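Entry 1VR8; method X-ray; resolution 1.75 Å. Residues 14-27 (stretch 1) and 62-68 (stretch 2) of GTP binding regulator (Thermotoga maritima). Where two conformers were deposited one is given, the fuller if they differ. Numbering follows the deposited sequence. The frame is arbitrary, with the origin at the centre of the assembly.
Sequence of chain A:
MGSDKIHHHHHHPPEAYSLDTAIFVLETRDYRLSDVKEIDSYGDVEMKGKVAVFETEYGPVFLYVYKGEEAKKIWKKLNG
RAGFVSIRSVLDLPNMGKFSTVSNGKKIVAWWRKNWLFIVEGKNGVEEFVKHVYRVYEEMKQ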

ATOM      1  N   PRO A  14       5.945  -1.040 -12.008  1.00 23.13           N
ATOM      2  CA  PRO A  14       5.889  -1.967 -13.135  1.00 22.96           C
ATOM      3  C   PRO A  14       5.865  -3.409 -12.645  1.00 24.92           C
ATOM      4  O   PRO A  14       6.289  -3.701 -11.527  1.00 23.48           O
ATOM      5  N   GLU A  15       5.337  -4.309 -13.451  1.00 25.35           N
ATOM      6  CA  GLU A  15       5.169  -5.691 -13.017  1.00 29.66           C
ATOM      7  C   GLU A  15       6.503  -6.373 -12.679  1.00 26.20           C
ATOM      8  O   GLU A  15       6.558  -7.183 -11.758  1.00 28.34           O
ATOM      9  N   ALA A  16       7.592  -5.989 -13.352  1.00 26.31           N
ATOM     10  CA  ALA A  16       8.906  -6.597 -13.118  1.00 26.50           C
ATOM     11  C   ALA A  16       9.671  -6.007 -11.935  1.00 26.38           C
ATOM     12  O   ALA A  16      10.730  -6.490 -11.604  1.00 25.42           O
ATOM     13  N   TYR A  17       9.151  -4.977 -11.298  1.00 23.97           N
ATOM     14  CA  TYR A  17       9.933  -4.191 -10.343  1.00 24.51           C
ATOM     15  C   TYR A  17      10.083  -4.973  -9.027  1.00 25.53           C
ATOM     16  O   TYR A  17       9.178  -5.706  -8.644  1.00 25.69           O
ATOM     17  N   SER A  18      11.236  -4.823  -8.374  1.00 24.10           N
ATOM     18  CA  SER A  18      11.498  -5.428  -7.079  1.00 26.06           C
ATOM     19  C   SER A  18      10.610  -4.884  -5.973  1.00 24.55           C
ATOM     20  O   SER A  18      10.408  -3.677  -5.842  1.00 25.19           O
ATOM     21  N   LEU A  19      10.101  -5.781  -5.137  1.00 27.46           N
ATOM     22  CA  LEU A  19       9.338  -5.371  -3.972  1.00 25.09           C
ATOM     23  C   LEU A  19      10.181  -4.466  -3.054  1.00 23.05           C
ATOM     24  O   LEU A  19       9.709  -3.440  -2.535  1.00 25.00           O
ATOM     25  N   ASP A  20      11.437  -4.850  -2.848  1.00 23.55           N
ATOM     26  CA  ASP A  20      12.317  -4.048  -2.001  1.00 24.34           C
ATOM     27  C   ASP A  20      12.487  -2.651  -2.566  1.00 24.33           C
ATOM     28  O   ASP A  20      12.398  -1.641  -1.847  1.00 24.35           O
ATOM     29  N   THR A  21      12.727  -2.566  -3.865  1.00 25.48           N
ATOM     30  CA  THR A  21      12.936  -1.265  -4.476  1.00 25.30           C
ATOM     31  C   THR A  21      11.667  -0.431  -4.418  1.00 25.35           C
ATOM     32  O   THR A  21      11.728   0.769  -4.210  1.00 24.66           O
ATOM     33  N   ALA A  22      10.509  -1.080  -4.493  1.00 25.96           N
ATOM     34  CA  ALA A  22       9.233  -0.398  -4.342  1.00 25.76           C
ATOM     35  C   ALA A  22       9.096   0.320  -2.980  1.00 25.60           C
ATOM     36  O   ALA A  22       8.430   1.330  -2.886  1.00 25.90           O
ATOM     37  N   ILE A  23       9.737  -0.201  -1.945  1.00 20.85           N
ATOM     38  CA  ILE A  23       9.796   0.498  -0.655  1.00 22.34           C
ATOM     39  C   ILE A  23      10.853   1.593  -0.659  1.00 22.08           C
ATOM     40  O   ILE A  23      10.602   2.772  -0.308  1.00 23.17           O
ATOM     41  N   PHE A  24      12.063   1.213  -1.050  1.00 24.60           N
ATOM     42  CA  PHE A  24      13.202   2.114  -0.893  1.00 24.51           C
ATOM     43  C   PHE A  24      13.100   3.352  -1.765  1.00 24.26           C
ATOM     44  O   PHE A  24      13.562   4.423  -1.387  1.00 24.09           O
ATOM     45  N   VAL A  25      12.435   3.238  -2.916  1.00 23.34           N
ATOM     46  CA  VAL A  25      12.287   4.389  -3.803  1.00 19.83           C
ATOM     47  C   VAL A  25      11.383   5.498  -3.217  1.00 23.25           C
ATOM     48  O   VAL A  25      11.377   6.632  -3.674  1.00 24.19           O
ATOM     49  N   LEU A  26      10.627   5.163  -2.172  1.00 23.23           N
ATOM     50  CA  LEU A  26       9.709   6.137  -1.564  1.00 21.90           C
ATOM     51  C   LEU A  26      10.374   7.074  -0.568  1.00 23.03           C
ATOM     52  O   LEU A  26       9.771   8.056  -0.141  1.00 21.70           O
ATOM     53  N   GLU A  27      11.596   6.775  -0.155  1.00 22.60           N
ATOM     54  CA  GLU A  27      12.245   7.571   0.853  1.00 24.16           C
ATOM     55  C   GLU A  27      12.583   8.971   0.293  1.00 25.47           C
ATOM     56  O   GLU A  27      12.977   9.130  -0.866  1.00 25.17           O
ATOM     57  N   PHE A  62       2.847   3.386   8.254  1.00 20.87           N
ATOM     58  CA  PHE A  62       3.195   2.020   7.926  1.00 21.04           C
ATOM     59  C   PHE A  62       2.761   1.705   6.504  1.00 24.08           C
ATOM     60  O   PHE A  62       1.644   1.998   6.101  1.00 23.98           O
ATOM     61  N   LEU A  63       3.661   1.114   5.740  1.00 22.03           N
ATOM     62  CA  LEU A  63       3.373   0.670   4.397  1.00 23.75           C
ATOM     63  C   LEU A  63       3.594  -0.832   4.312  1.00 24.02           C
ATOM     64  O   LEU A  63       4.698  -1.320   4.554  1.00 22.93           O
ATOM     65  N   TYR A  64       2.536  -1.540   3.974  1.00 23.00           N
ATOM     66  CA  TYR A  64       2.546  -2.989   3.731  1.00 22.76           C
ATOM     67  C   TYR A  64       2.529  -3.211   2.233  1.00 23.16           C
ATOM     68  O   TYR A  64       1.742  -2.587   1.506  1.00 25.00           O
ATOM     69  N   VAL A  65       3.413  -4.081   1.779  1.00 23.41           N
ATOM     70  CA  VAL A  65       3.537  -4.350   0.356  1.00 22.63           C
ATOM     71  C   VAL A  65       3.527  -5.846   0.077  1.00 23.22           C
ATOM     72  O   VAL A  65       4.231  -6.623   0.737  1.00 22.47           O
ATOM     73  N   TYR A  66       2.790  -6.227  -0.955  1.00 22.05           N
ATOM     74  CA  TYR A  66       2.756  -7.584  -1.471  1.00 21.47           C
ATOM     75  C   TYR A  66       2.914  -7.512  -2.986  1.00 21.49           C
ATOM     76  O   TYR A  66       2.289  -6.664  -3.635  1.00 22.42           O
ATOM     77  N   LYS A  67       3.759  -8.381  -3.539  1.00 20.79           N
ATOM     78  CA  LYS A  67       3.908  -8.546  -4.981  1.00 24.75           C
ATOM     79  C   LYS A  67       3.570  -9.986  -5.306  1.00 25.33           C
ATOM     80  O   LYS A  67       4.129 -10.908  -4.713  1.00 22.66           O
ATOM     81  N   GLY A  68       2.714 -10.203  -6.287  1.00 23.76           N
ATOM     82  CA  GLY A  68       2.368 -11.535  -6.706  1.00 25.24           C
ATOM     83  C   GLY A  68       1.031 -11.680  -7.403  1.00 25.17           C
ATOM     84  O   GLY A  68       0.306 -10.707  -7.593  1.00 25.89           O
TER

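A short helix that starts at Leu19 lies over a strand that enters from earlier in the chain and runs through Phe62 to Lys67. The two run nearly antiparallel, with 152° between their N-to-C directions and a closest approach of 9.2 Å between axes. That gap is filled by aliphatic side chains. The contact is modest: 391 Å² is buried, both sides summed.

The strand alternates. Leu63, Val65 and Lys67 point toward the helix. Tyr64 and Tyr66 point away and add almost nothing to the contact. The strand therefore offers a row of three side chains, and stretch 1 meets them in reverse order: Leu26 at Leu63, Ile23 and Leu19 at Val65, Leu19 and the preceding loop at Lys67.

Leu19 is the main bump from the helix. It points toward the strand with chi1 t, and its chi2 of 144° lies between wells. Its CD1 settles between Val65 and Lys67. Leu19 CD1 is 3.9 Å from Val65 CG1 and 4.0 Å from Lys67 CB. Between those two side chains Leu19 CD1 also reaches the backbone, 3.7 Å from Val65 O and 3.7 Å from Lys67 N. The hollow is thus walled by two neighbouring side chains of the row and floored by the strand itself.

Val65, chi1 t, sits at the middle of the row. Two conformers were deposited and one is described here. Its two methyls meet different partners. CG1 lies against Leu19, while Val65 CG2 lies 3.8 Å from Ile23 CG1. Ile23 leaves the helix sideways, but its m, t rotamer brings the end of the side chain nearer the strand. Ala22 also points toward the strand. Its small side chain stops short, with Ala22 CB 5.0 Å from Val65 CG1, and makes no close contact.

Beyond the middle, Leu26 points toward the strand in the m, t rotamer. It meets Leu63, whose rotamer is t, p. The contact is methyl to methyl, Leu26 CD1 to Leu63 CD2 at 3.5 Å. Both residues are buried.

Lys67 closes the other end. All four of its chi angles are t, so the chain is fully extended. It has the largest area covered by the other stretch, 95 Å². Its base packs beside Leu19, and its tip runs under the loop before the helix. There Lys67 NZ donates a hydrogen bond to Tyr17 O at 2.7 Å. Lys67 CE also lies 3.1 Å from Glu15 O. The ammonium group thus meets backbone carbonyl oxygen, not a carboxylate: the side chain of Glu15 leads away.

The loop is shaped by a type I turn from Pro14 to Tyr17, with Tyr17 N bonded to Pro14 O at 3.1 Å. Ser18 then caps the helix. Its side chain points away from the strand, and Ser18 OG accepts from Thr21 N at 3.1 Å. The Tyr17 side chain, chi1 t, starts sideways and its end leads away, so its main link to the strand is through its carbonyl.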

ATOM      1  CB  PRO A  14       7.161  -1.636 -13.917  1.00 23.65           C
ATOM      2  CG  PRO A  14       7.549  -0.272 -13.453  1.00 24.85           C
ATOM      3  CD  PRO A  14       7.128  -0.163 -12.071  1.00 23.92           C
ATOM      4  CB  GLU A  15       4.301  -6.467 -14.030  1.00 34.51           C
ATOM      5  CG  GLU A  15       2.821  -5.886 -14.006  1.00 37.51           C
ATOM      6  CD  GLU A  15       1.908  -6.340 -15.145  1.00 40.29           C
ATOM      7  OE1 GLU A  15       1.592  -7.543 -15.211  1.00 45.85           O
ATOM      8  OE2 GLU A  15       1.463  -5.471 -15.937  1.00 46.84           O
ATOM      9  CB  ALA A  16       9.797  -6.499 -14.374  1.00 30.53           C
ATOM     10  CB  TYR A  17       9.174  -2.916 -10.054  1.00 28.50           C
ATOM     11  CG  TYR A  17       9.961  -1.700  -9.630  1.00 27.27           C
ATOM     12  CD1 TYR A  17      10.630  -0.921 -10.581  1.00 28.48           C
ATOM     13  CD2 TYR A  17       9.956  -1.269  -8.312  1.00 30.05           C
ATOM     14  CE1 TYR A  17      11.306   0.237 -10.198  1.00 32.55           C
ATOM     15  CE2 TYR A  17      10.657  -0.118  -7.912  1.00 29.92           C
ATOM     16  CZ  TYR A  17      11.314   0.633  -8.861  1.00 31.55           C
ATOM     17  OH  TYR A  17      11.972   1.795  -8.459  1.00 34.07           O
ATOM     18  CB  SER A  18      12.980  -5.200  -6.716  1.00 26.45           C
ATOM     19  OG  SER A  18      13.217  -5.277  -5.339  1.00 28.38           O
ATOM     20  CB  LEU A  19       8.817  -6.594  -3.230  1.00 27.95           C
ATOM     21  CG  LEU A  19       7.989  -6.270  -1.976  1.00 30.26           C
ATOM     22  CD1 LEU A  19       6.872  -7.259  -1.838  1.00 31.24           C
ATOM     23  CD2 LEU A  19       8.855  -6.301  -0.754  1.00 32.74           C
ATOM     24  CB  ASP A  20      13.674  -4.735  -1.871  1.00 24.85           C
ATOM     25  CG  ASP A  20      13.668  -5.894  -0.881  1.00 33.10           C
ATOM     26  OD1 ASP A  20      12.629  -6.171  -0.244  1.00 36.56           O
ATOM     27  OD2 ASP A  20      14.736  -6.544  -0.749  1.00 35.56           O
ATOM     28  CB  THR A  21      13.504  -1.391  -5.917  1.00 27.52           C
ATOM     29  OG1 THR A  21      14.612  -2.303  -5.899  1.00 26.72           O
ATOM     30  CG2 THR A  21      14.011  -0.042  -6.364  1.00 30.62           C
ATOM     31  CB  ALA A  22       8.113  -1.339  -4.518  1.00 26.78           C
ATOM     32  CB  ILE A  23      10.105  -0.513   0.468  1.00 23.20           C
ATOM     33  CG1 ILE A  23       8.936  -1.503   0.631  1.00 24.84           C
ATOM     34  CG2 ILE A  23      10.410   0.189   1.773  1.00 26.09           C
ATOM     35  CD1 ILE A  23       9.246  -2.674   1.448  1.00 25.20           C
ATOM     36  CB  PHE A  24      14.514   1.386  -1.176  1.00 25.48           C
ATOM     37  CG  PHE A  24      14.804   0.243  -0.219  1.00 27.58           C
ATOM     38  CD1 PHE A  24      14.811   0.445   1.143  1.00 29.00           C
ATOM     39  CD2 PHE A  24      15.115  -1.022  -0.700  1.00 31.49           C
ATOM     40  CE1 PHE A  24      15.063  -0.591   2.032  1.00 28.34           C
ATOM     41  CE2 PHE A  24      15.380  -2.090   0.199  1.00 31.58           C
ATOM     42  CZ  PHE A  24      15.353  -1.858   1.555  1.00 31.06           C
ATOM     43  CB  VAL A  25      11.772   3.902  -5.192  1.00 24.44           C
ATOM     44  CG1 VAL A  25      10.329   3.566  -5.125  1.00 19.66           C
ATOM     45  CG2 VAL A  25      12.076   4.886  -6.265  1.00 28.09           C
ATOM     46  CB  LEU A  26       8.574   5.412  -0.855  1.00 24.11           C
ATOM     47  CG  LEU A  26       7.753   4.539  -1.782  1.00 24.55           C
ATOM     48  CD1 LEU A  26       6.783   3.729  -0.958  1.00 26.48           C
ATOM     49  CD2 LEU A  26       7.042   5.407  -2.802  1.00 24.14           C
ATOM     50  CB  GLU A  27      13.468   6.793   1.428  1.00 27.11           C
ATOM     51  CG  GLU A  27      14.079   7.453   2.594  1.00 32.06           C
ATOM     52  CD  GLU A  27      15.055   6.579   3.347  1.00 31.49           C
ATOM     53  OE1 GLU A  27      15.695   5.670   2.710  1.00 30.46           O
ATOM     54  OE2 GLU A  27      15.214   6.860   4.548  1.00 29.58           O
ATOM     55  CB  PHE A  62       2.499   1.045   8.878  1.00 22.62           C
ATOM     56  CG  PHE A  62       2.931   1.157  10.321  1.00 24.49           C
ATOM     57  CD1 PHE A  62       2.561   2.259  11.083  1.00 25.20           C
ATOM     58  CD2 PHE A  62       3.673   0.153  10.919  1.00 26.23           C
ATOM     59  CE1 PHE A  62       2.945   2.366  12.395  1.00 26.84           C
ATOM     60  CE2 PHE A  62       4.071   0.261  12.255  1.00 25.76           C
ATOM     61  CZ  PHE A  62       3.714   1.344  12.982  1.00 25.25           C
ATOM     62  CB  LEU A  63       4.266   1.366   3.405  1.00 22.67           C
ATOM     63  CG  LEU A  63       4.200   0.834   1.975  1.00 25.52           C
ATOM     64  CD1 LEU A  63       2.919   1.304   1.355  1.00 25.04           C
ATOM     65  CD2 LEU A  63       5.382   1.292   1.162  1.00 29.24           C
ATOM     66  CB  TYR A  64       1.338  -3.669   4.362  1.00 22.53           C
ATOM     67  CG  TYR A  64       1.229  -3.499   5.863  1.00 19.95           C
ATOM     68  CD1 TYR A  64       0.744  -2.321   6.422  1.00 22.76           C
ATOM     69  CD2 TYR A  64       1.586  -4.514   6.716  1.00 20.78           C
ATOM     70  CE1 TYR A  64       0.659  -2.168   7.783  1.00 22.32           C
ATOM     71  CE2 TYR A  64       1.498  -4.372   8.103  1.00 23.84           C
ATOM     72  CZ  TYR A  64       1.017  -3.194   8.625  1.00 22.08           C
ATOM     73  OH  TYR A  64       0.939  -3.018   9.998  1.00 26.11           O
ATOM     74  CB  VAL A  65       4.884  -3.885  -0.222  0.65 25.36           C
ATOM     75  CG1 VAL A  65       4.828  -3.927  -1.767  0.65 21.95           C
ATOM     76  CG2 VAL A  65       5.278  -2.542   0.331  0.65 28.47           C
ATOM     77  CB  TYR A  66       1.415  -8.285  -1.111  1.00 23.18           C
ATOM     78  CG  TYR A  66       1.130  -9.518  -1.953  1.00 22.12           C
ATOM     79  CD1 TYR A  66       0.528  -9.411  -3.216  1.00 23.22           C
ATOM     80  CD2 TYR A  66       1.475 -10.794  -1.494  1.00 19.94           C
ATOM     81  CE1 TYR A  66       0.311 -10.525  -3.989  1.00 23.97           C
ATOM     82  CE2 TYR A  66       1.249 -11.933  -2.273  1.00 22.78           C
ATOM     83  CZ  TYR A  66       0.655 -11.778  -3.525  1.00 22.87           C
ATOM     84  OH  TYR A  66       0.406 -12.874  -4.331  1.00 25.74           O
ATOM     85  CB  LYS A  67       5.361  -8.298  -5.411  1.00 25.77           C
ATOM     86  CG  LYS A  67       5.568  -8.436  -6.904  1.00 25.84           C
ATOM     87  CD  LYS A  67       6.993  -8.150  -7.318  1.00 25.83           C
ATOM     88  CE  LYS A  67       7.099  -8.234  -8.844  1.00 27.89           C
ATOM     89  NZ  LYS A  67       8.516  -8.222  -9.294  1.00 28.81           N
TER